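Local coordinates for protein leucine--tRNA ligase (Agrobacterium radiobacter, PDB 5AH5) that probably joins leucine to its cognate tRNA at the expense of ATP, as a class I aminoacyl-tRNA synthetase, and is linked to resistance to the toxic moiety of agrocin 84, at residues B[458-461]-B[462-465]; B[508-511]-B[512-515]; B[650-653]-B[654-657]; B[664-667]-B[668-672]. All coordinates share one frame; numbering follows the deposited sequence.

Interaction 1: B[458-461]-B[462-465]; sequences SGSP and LSRD
Ser460 and Ser463 face each other across a tight reversal of the chain, their CA atoms 5.2 Å apart, where an irregular run bent at Gly459 passes into a helix-like coil begun at Pro461 and continued over Leu462 to Arg464. A weak backbone bond from Arg464 N to Pro461 O and a firmer one from Asp465 N to Leu462 O hold this coil. The two serines tie it together reciprocally. Ser463 OG donates to Ser460 O (2.7 Å), arriving in the carbonyl plane on a lone pair, while Ser463 N returns a nearly straight bond to Ser460 OG (3.1 Å). Ser460 OG is held a second time by Pro484, through that residue's backbone oxygen. One water donates to Ser463 OG at 2.6 Å and also bonds Ser458 OG, bridging the two hydroxyls. Arg464 leaves the coil with CG beside its backbone N (chi1 -63°) and runs extended to NE, which carries the guanidinium back over the preceding chain. NE binds Ser458 O (3.1 Å); this oxygen lies in the guanidinium plane, although NE itself stands above the carbonyl plane. NH2 takes Gly459 O at 2.8 Å, and NH1 donates to Ile454 O. Pro461 CA sits 3.7 Å above the centre of one guanidinium face, so the planar group is gripped along its edge and backed by the turn. The bond from Ser463 N to Ser460 OG resembles that of a serine N-cap, and a true aspartate N-cap follows, Asp465 OD1 accepting from Trp468 N at the start of helix 466-469.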
loop_
_atom_site.group_PDB
_atom_site.type_symbol
_atom_site.label_atom_id
_atom_site.label_comp_id
_atom_site.label_asym_id
_atom_site.label_seq_id
_atom_site.Cartn_x
_atom_site.Cartn_y
_atom_site.Cartn_z
ATOM N N SER B 458 25.079 3.786 -28.647
ATOM C CA SER B 458 25.628 2.799 -27.712
ATOM C C SER B 458 25.423 3.211 -26.238
ATOM O O SER B 458 25.142 4.362 -25.929
ATOM C CB SER B 458 27.142 2.708 -27.976
ATOM O OG SER B 458 27.702 3.996 -27.702
ATOM N N GLY B 459 25.599 2.256 -25.342
ATOM C CA GLY B 459 25.449 2.476 -23.910
ATOM C C GLY B 459 24.109 3.050 -23.482
ATOM O O GLY B 459 23.088 2.955 -24.191
ATOM N N SER B 460 24.128 3.683 -22.324
ATOM C CA SER B 460 22.903 4.305 -21.789
ATOM C C SER B 460 22.577 5.574 -22.567
ATOM O O SER B 460 23.467 6.173 -23.113
ATOM C CB SER B 460 23.111 4.703 -20.334
ATOM O OG SER B 460 23.735 5.991 -20.295
ATOM N N PRO B 461 21.314 6.042 -22.526
ATOM C CA PRO B 461 20.987 7.253 -23.267
ATOM C C PRO B 461 21.815 8.488 -22.836
ATOM O O PRO B 461 22.169 9.306 -23.706
ATOM C CB PRO B 461 19.505 7.447 -22.993
ATOM C CG PRO B 461 18.973 6.082 -22.701
ATOM C CD PRO B 461 20.100 5.291 -22.116
ATOM N N LEU B 462 22.133 8.619 -21.545
ATOM C CA LEU B 462 22.871 9.836 -21.124
ATOM C C LEU B 462 24.307 9.777 -21.579
ATOM O O LEU B 462 24.870 10.797 -21.872
ATOM C CB LEU B 462 22.837 10.065 -19.626
ATOM C CG LEU B 462 21.477 10.509 -19.084
ATOM C CD1 LEU B 462 21.440 10.335 -17.563
ATOM C CD2 LEU B 462 21.205 11.928 -19.511
ATOM N N SER B 463 24.890 8.570 -21.601
ATOM C CA SER B 463 26.235 8.353 -22.059
ATOM C C SER B 463 26.518 8.850 -23.488
ATOM O O SER B 463 27.639 9.028 -23.821
ATOM C CB SER B 463 26.621 6.856 -21.983
ATOM O OG SER B 463 26.143 6.217 -23.137
ATOM N N ARG B 464 25.494 9.072 -24.297
ATOM C CA ARG B 464 25.622 9.491 -25.679
ATOM C C ARG B 464 25.755 10.981 -25.797
ATOM O O ARG B 464 25.901 11.495 -26.921
ATOM C CB ARG B 464 24.358 9.086 -26.454
ATOM C CG ARG B 464 24.157 7.581 -26.499
ATOM C CD ARG B 464 22.738 7.208 -26.891
ATOM N NE ARG B 464 22.457 5.854 -26.458
ATOM C CZ ARG B 464 21.257 5.297 -26.424
ATOM N NH1 ARG B 464 20.175 5.927 -26.863
ATOM N NH2 ARG B 464 21.172 4.085 -25.933
ATOM N N ASP B 465 25.603 11.675 -24.664
ATOM C CA ASP B 465 25.531 13.115 -24.657
ATOM C C ASP B 465 26.828 13.573 -24.102
ATOM O O ASP B 465 26.938 13.728 -22.893
ATOM C CB ASP B 465 24.400 13.635 -23.756
ATOM C CG ASP B 465 24.209 15.129 -23.895
ATOM O OD1 ASP B 465 25.242 15.829 -24.136
ATOM O OD2 ASP B 465 23.056 15.625 -23.803
HETATM O O HOH W 1 27.748 5.886 -25.216
#

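Interaction 2: B[508-511]-B[512-515]; sequences PIDS and SLCN
Asp510 meets Leu513 through its carboxylate and Cys514 through its carbonyl, and with Ser511 these residues make up most of this contact. The side chain of Asp510 extends with CG opposite its own backbone N (chi1 -174°), which brings OD1 over the first turn of helix 511-517. There OD1 receives Leu513 N at 3.1 Å in an almost straight bond (175°), but the donor approaches from above the carboxylate plane. Leu513 CG lies over the same face of the carboxylate, 3.8 Å from Asp510 CG. The cap supplies an acceptor to an amide of the first turn, and the amino end of the helix would in turn be expected to favour the negative charge. The carbonyl of the same residue opens the regular helical bonding: Asp510 O accepts from Cys514 N at 2.9 Å. Cys514 also turns SG back onto Ile509 CG2 (3.6 Å), an apolar touch that spans the capping residue. Ser511 continues the pattern through its O, which accepts from Asn515 N at 3.0 Å, whereas its OG bonds Tyr549 O. Asn515 likewise reaches beyond the turn, its OD1 taking Glu551 N. Through Ser511 and Asn515 the short helix is joined to the loop containing Tyr549 and Glu551, and its head combines an aspartate N-cap with a hydrophobic staple, Ile509 on Cys514.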
loop_
_atom_site.group_PDB
_atom_site.type_symbol
_atom_site.label_atom_id
_atom_site.label_comp_id
_atom_site.label_asym_id
_atom_site.label_seq_id
_atom_site.Cartn_x
_atom_site.Cartn_y
_atom_site.Cartn_z
ATOM N N PRO B 508 16.137 17.815 2.372
ATOM C CA PRO B 508 15.230 16.831 1.816
ATOM C C PRO B 508 13.984 16.671 2.713
ATOM O O PRO B 508 12.838 16.896 2.229
ATOM C CB PRO B 508 16.063 15.555 1.738
ATOM C CG PRO B 508 17.453 15.904 2.052
ATOM C CD PRO B 508 17.490 17.278 2.627
ATOM N N ILE B 509 14.223 16.491 4.011
ATOM C CA ILE B 509 13.160 16.241 4.990
ATOM C C ILE B 509 13.185 17.205 6.219
ATOM O O ILE B 509 14.201 17.370 6.865
ATOM C CB ILE B 509 13.279 14.833 5.488
ATOM C CG1 ILE B 509 13.014 13.854 4.351
ATOM C CG2 ILE B 509 12.258 14.572 6.585
ATOM C CD1 ILE B 509 13.411 12.429 4.678
ATOM N N ASP B 510 12.040 17.812 6.513
ATOM C CA ASP B 510 11.862 18.700 7.633
ATOM C C ASP B 510 11.547 17.804 8.845
ATOM O O ASP B 510 10.405 17.389 9.035
ATOM C CB ASP B 510 10.750 19.691 7.296
ATOM C CG ASP B 510 10.591 20.771 8.363
ATOM O OD1 ASP B 510 10.687 20.435 9.553
ATOM O OD2 ASP B 510 10.317 21.919 8.009
ATOM N N SER B 511 12.596 17.437 9.588
ATOM C CA SER B 511 12.491 16.559 10.740
ATOM C C SER B 511 11.409 16.978 11.721
ATOM O O SER B 511 10.652 16.152 12.203
ATOM C CB SER B 511 13.856 16.495 11.466
ATOM O OG SER B 511 14.823 15.915 10.594
ATOM N N SER B 512 11.324 18.266 11.995
ATOM C CA SER B 512 10.452 18.701 13.048
ATOM C C SER B 512 8.962 18.606 12.583
ATOM O O SER B 512 8.122 18.130 13.361
ATOM C CB SER B 512 10.925 20.068 13.634
ATOM O OG SER B 512 10.323 21.186 13.006
ATOM N N LEU B 513 8.646 18.965 11.327
ATOM C CA LEU B 513 7.292 18.740 10.780
ATOM C C LEU B 513 6.933 17.244 10.673
ATOM O O LEU B 513 5.861 16.831 11.113
ATOM C CB LEU B 513 7.111 19.381 9.388
ATOM C CG LEU B 513 6.914 20.882 9.240
ATOM C CD1 LEU B 513 6.384 21.248 7.868
ATOM C CD2 LEU B 513 5.944 21.377 10.305
ATOM N N CYS B 514 7.834 16.462 10.072
ATOM C CA CYS B 514 7.650 15.040 9.831
ATOM C C CYS B 514 7.413 14.239 11.066
ATOM O O CYS B 514 6.640 13.288 11.057
ATOM C CB CYS B 514 8.889 14.428 9.198
ATOM S SG CYS B 514 8.747 14.372 7.443
ATOM N N ASN B 515 8.166 14.540 12.108
ATOM C CA ASN B 515 7.992 13.804 13.364
ATOM C C ASN B 515 6.660 14.097 14.073
ATOM O O ASN B 515 6.237 13.330 14.921
ATOM C CB ASN B 515 9.179 14.043 14.294
ATOM C CG ASN B 515 10.460 13.358 13.808
ATOM O OD1 ASN B 515 10.449 12.286 13.163
ATOM N ND2 ASN B 515 11.572 13.945 14.165
#

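Interaction 3: B[650-653]-B[654-657]; sequences CENE and EDRE
Cys650 CA comes within 5.1 Å of Asp655 CA as the loop 650-652 folds back beside the start of helix 653-674. This is an N-cap, with Asn652 in the capping position. Its CG lies between backbone N and carbonyl carbon (chi1 64°), and from there OD1 bends over the amides of the first turn. Asp655 N donates to OD1 at 2.9 Å with a fair angle of 160°, whereas the bond from Glu654 N to the same oxygen is weak because it is strongly bent. Arg656 N adds a weak bond to Asn652 O, so the capping residue meets the helix through both its side chain and its carbonyl. Asp655 replies in the reverse direction. With its CG beside its backbone N, its side chain crosses that of Asn652 at about a right angle, while the amide and carboxylate planes are only 24° apart. OD2 is shared with Ser700 OG outside the turn, and the buried carboxylate thereby ties the cap to the loop around Ser700. The start of the helix would probably stabilise its negative charge, although the nearby Glu651 carboxylate would probably work against this. Below the polar cap, Cys650 packs its CB against Asp655 CB at 3.7 Å, and Arg656 CG lies against the same CB atom of Cys650. The charged end of Glu654 turns outward to a salt bridge with Lys698, while Glu657 pairs with Arg660. The loop is tied back to the helix by Glu651 N, which donates to Asp655 OD2 at 2.9 Å on the lone pair anti to the other carboxylate oxygen.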
loop_
_atom_site.group_PDB
_atom_site.type_symbol
_atom_site.label_atom_id
_atom_site.label_comp_id
_atom_site.label_asym_id
_atom_site.label_seq_id
_atom_site.Cartn_x
_atom_site.Cartn_y
_atom_site.Cartn_z
ATOM N N CYS B 650 -38.280 16.794 21.254
ATOM C CA CYS B 650 -39.122 15.609 21.181
ATOM C C CYS B 650 -40.417 15.717 22.051
ATOM O O CYS B 650 -40.377 15.586 23.286
ATOM C CB CYS B 650 -38.327 14.379 21.637
ATOM S SG CYS B 650 -36.897 14.002 20.596
ATOM N N GLU B 651 -41.542 15.917 21.373
ATOM C CA GLU B 651 -42.850 16.001 22.000
ATOM C C GLU B 651 -43.588 14.676 22.153
ATOM O O GLU B 651 -44.690 14.665 22.691
ATOM C CB GLU B 651 -43.706 17.031 21.247
ATOM C CG GLU B 651 -43.484 18.432 21.815
ATOM C CD GLU B 651 -43.528 19.549 20.793
ATOM O OE1 GLU B 651 -44.061 19.361 19.680
ATOM O OE2 GLU B 651 -43.014 20.640 21.122
ATOM N N ASN B 652 -42.987 13.562 21.737
ATOM C CA ASN B 652 -43.642 12.250 21.853
ATOM C C ASN B 652 -42.700 11.064 21.583
ATOM O O ASN B 652 -41.469 11.233 21.401
ATOM C CB ASN B 652 -44.836 12.199 20.886
ATOM C CG ASN B 652 -44.409 12.296 19.454
ATOM O OD1 ASN B 652 -43.593 11.501 18.979
ATOM N ND2 ASN B 652 -44.944 13.273 18.752
ATOM N N GLU B 653 -43.312 9.881 21.496
ATOM C CA GLU B 653 -42.630 8.600 21.272
ATOM C C GLU B 653 -42.051 8.464 19.841
ATOM O O GLU B 653 -41.007 7.787 19.643
ATOM C CB GLU B 653 -43.583 7.424 21.554
ATOM C CG GLU B 653 -44.402 7.528 22.856
ATOM C CD GLU B 653 -45.838 8.062 22.681
ATOM O OE1 GLU B 653 -46.639 7.364 22.023
ATOM O OE2 GLU B 653 -46.170 9.163 23.215
ATOM N N GLU B 654 -42.745 9.065 18.865
ATOM C CA GLU B 654 -42.343 9.025 17.460
ATOM C C GLU B 654 -41.097 9.890 17.165
ATOM O O GLU B 654 -40.208 9.463 16.430
ATOM C CB GLU B 654 -43.499 9.452 16.542
ATOM C CG GLU B 654 -44.539 8.362 16.267
ATOM C CD GLU B 654 -45.521 8.748 15.142
ATOM O OE1 GLU B 654 -46.508 9.459 15.451
ATOM O OE2 GLU B 654 -45.312 8.343 13.953
ATOM N N ASP B 655 -41.057 11.099 17.724
ATOM C CA ASP B 655 -39.846 11.932 17.728
ATOM C C ASP B 655 -38.679 11.205 18.321
ATOM O O ASP B 655 -37.576 11.270 17.807
ATOM C CB ASP B 655 -40.042 13.190 18.550
ATOM C CG ASP B 655 -40.985 14.145 17.920
ATOM O OD1 ASP B 655 -41.167 14.085 16.694
ATOM O OD2 ASP B 655 -41.542 14.985 18.642
ATOM N N ARG B 656 -38.936 10.494 19.396
ATOM C CA ARG B 656 -37.901 9.768 20.091
ATOM C C ARG B 656 -37.458 8.528 19.352
ATOM O O ARG B 656 -36.361 8.011 19.638
ATOM C CB ARG B 656 -38.361 9.388 21.512
ATOM C CG ARG B 656 -38.351 10.540 22.500
ATOM C CD ARG B 656 -37.024 10.636 23.237
ATOM N NE ARG B 656 -36.927 9.693 24.358
ATOM C CZ ARG B 656 -35.790 9.258 24.912
ATOM N NH1 ARG B 656 -34.603 9.649 24.456
ATOM N NH2 ARG B 656 -35.840 8.408 25.934
ATOM N N GLU B 657 -38.306 7.984 18.475
ATOM C CA GLU B 657 -37.864 6.869 17.650
ATOM C C GLU B 657 -36.924 7.414 16.562
ATOM O O GLU B 657 -35.880 6.816 16.292
ATOM C CB GLU B 657 -38.997 6.088 17.024
ATOM C CG GLU B 657 -38.566 4.838 16.231
ATOM C CD GLU B 657 -37.675 3.856 17.013
ATOM O OE1 GLU B 657 -37.817 3.732 18.264
ATOM O OE2 GLU B 657 -36.823 3.189 16.374
#

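Interaction 4: B[664-667]-B[668-672]; sequences LAIG and KVTAD
Ile666 and Thr670 stand side by side on one flank of helix 653-674, pointing the same way, and this is the closely knit part of the contact. Ile666 O takes two bonds from one residue: Thr670 N at 3.0 Å, the regular helical bond, and Thr670 OG1 at 2.6 Å. The two donors come from opposite faces of the carbonyl plane, and the hydroxyl stands 35° out of it. With OG1 beside its backbone N (chi1 -54°), Thr670 folds the hydroxyl back along its own helix, a familiar way for a threonine to satisfy its polar atom in the middle of a helix. OG1 also bonds Trp741 NE1, so it links the helix backbone to the loop of that tryptophan. Val669 N continues the bonding to Ala665 O at 2.9 Å, and Val669 CG2 touches the same oxygen at 3.2 Å. The opposite character belongs to Leu664 and Lys668, which are solvent-exposed. Here Lys668 N bonds Leu664 O (3.0 Å) and Lys668 CB touches that oxygen too, but the rest of the lysine runs out extended, away from the preceding turn. Gly667 lies between these two sides, its carbonyl accepting Ala671 N at 3.1 Å. Further along, Ala671 packs on a uracil base of the bound tRNA and Asp672 lies against a phosphate, while Asp672 OD1 forms a salt bridge with Arg675. On the buried side, Ala665 and Val669 rest on helix 678-695, and Ile666 packs against Leu710 and Leu714 of helix 701-715.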
loop_
_atom_site.group_PDB
_atom_site.type_symbol
_atom_site.label_atom_id
_atom_site.label_comp_id
_atom_site.label_asym_id
_atom_site.label_seq_id
_atom_site.Cartn_x
_atom_site.Cartn_y
_atom_site.Cartn_z
ATOM N N LEU B 664 -27.946 6.467 16.557
ATOM C CA LEU B 664 -27.283 5.283 16.061
ATOM C C LEU B 664 -26.545 5.520 14.702
ATOM O O LEU B 664 -25.592 4.852 14.439
ATOM C CB LEU B 664 -28.240 4.121 15.862
ATOM C CG LEU B 664 -29.061 3.697 17.095
ATOM C CD1 LEU B 664 -29.903 2.499 16.693
ATOM C CD2 LEU B 664 -28.170 3.431 18.323
ATOM N N ALA B 665 -27.122 6.335 13.832
ATOM C CA ALA B 665 -26.609 6.561 12.502
ATOM C C ALA B 665 -25.320 7.389 12.639
ATOM O O ALA B 665 -24.307 7.044 12.024
ATOM C CB ALA B 665 -27.619 7.266 11.645
ATOM N N ILE B 666 -25.330 8.377 13.523
ATOM C CA ILE B 666 -24.094 9.149 13.820
ATOM C C ILE B 666 -22.977 8.210 14.242
ATOM O O ILE B 666 -21.856 8.239 13.689
ATOM C CB ILE B 666 -24.315 10.214 14.911
ATOM C CG1 ILE B 666 -25.265 11.290 14.412
ATOM C CG2 ILE B 666 -23.004 10.843 15.363
ATOM C CD1 ILE B 666 -25.728 12.243 15.523
ATOM N N GLY B 667 -23.295 7.331 15.184
ATOM C CA GLY B 667 -22.295 6.413 15.741
ATOM C C GLY B 667 -21.762 5.436 14.704
ATOM O O GLY B 667 -20.561 5.112 14.681
ATOM N N LYS B 668 -22.664 4.952 13.858
ATOM C CA LYS B 668 -22.348 3.909 12.939
ATOM C C LYS B 668 -21.525 4.459 11.703
ATOM O O LYS B 668 -20.551 3.863 11.336
ATOM C CB LYS B 668 -23.635 3.257 12.506
ATOM C CG LYS B 668 -23.462 1.965 11.758
ATOM C CD LYS B 668 -24.791 1.218 11.800
ATOM C CE LYS B 668 -25.021 0.339 10.582
ATOM N NZ LYS B 668 -26.487 0.225 10.304
ATOM N N VAL B 669 -21.925 5.612 11.184
ATOM C CA VAL B 669 -21.269 6.303 10.121
ATOM C C VAL B 669 -19.864 6.669 10.551
ATOM O O VAL B 669 -18.920 6.389 9.820
ATOM C CB VAL B 669 -22.033 7.541 9.700
ATOM C CG1 VAL B 669 -21.168 8.393 8.725
ATOM C CG2 VAL B 669 -23.282 7.101 8.974
ATOM N N THR B 670 -19.741 7.233 11.755
ATOM C CA THR B 670 -18.443 7.587 12.347
ATOM C C THR B 670 -17.487 6.383 12.417
ATOM O O THR B 670 -16.345 6.387 11.847
ATOM C CB THR B 670 -18.623 8.270 13.769
ATOM O OG1 THR B 670 -19.518 9.397 13.679
ATOM C CG2 THR B 670 -17.312 8.755 14.297
ATOM N N ALA B 671 -17.944 5.323 13.062
ATOM C CA ALA B 671 -17.123 4.117 13.253
ATOM C C ALA B 671 -16.820 3.430 11.902
ATOM O O ALA B 671 -15.714 2.925 11.703
ATOM C CB ALA B 671 -17.800 3.113 14.212
ATOM N N ASP B 672 -17.799 3.414 10.984
ATOM C CA ASP B 672 -17.626 2.694 9.745
ATOM C C ASP B 672 -16.641 3.394 8.761
ATOM O O ASP B 672 -15.919 2.719 8.104
ATOM C CB ASP B 672 -18.947 2.431 9.070
ATOM C CG ASP B 672 -19.725 1.175 9.721
ATOM O OD1 ASP B 672 -19.125 0.294 10.432
ATOM O OD2 ASP B 672 -20.919 1.088 9.452
#

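All four contacts are local, and none touches another. Interactions 3 and 4 belong to one helix, 653-674: the first caps its start and the second lies further along it, with centres about 21 Å apart and nearest atoms about 7 Å apart. Interaction 4 approaches the bound tRNA to about 4 Å, interaction 3 to about 10 Å. Interactions 1 and 2 both lie in the class I synthetase part of the chain, their centres about 37 Å apart, and both keep about 28 Å from the RNA at their nearest atoms. Interactions 1 and 3 are about 79 Å apart between centres, on opposite sides of the chain's centre. None lies at the leucyl-adenylate analogue pocket or the zinc site.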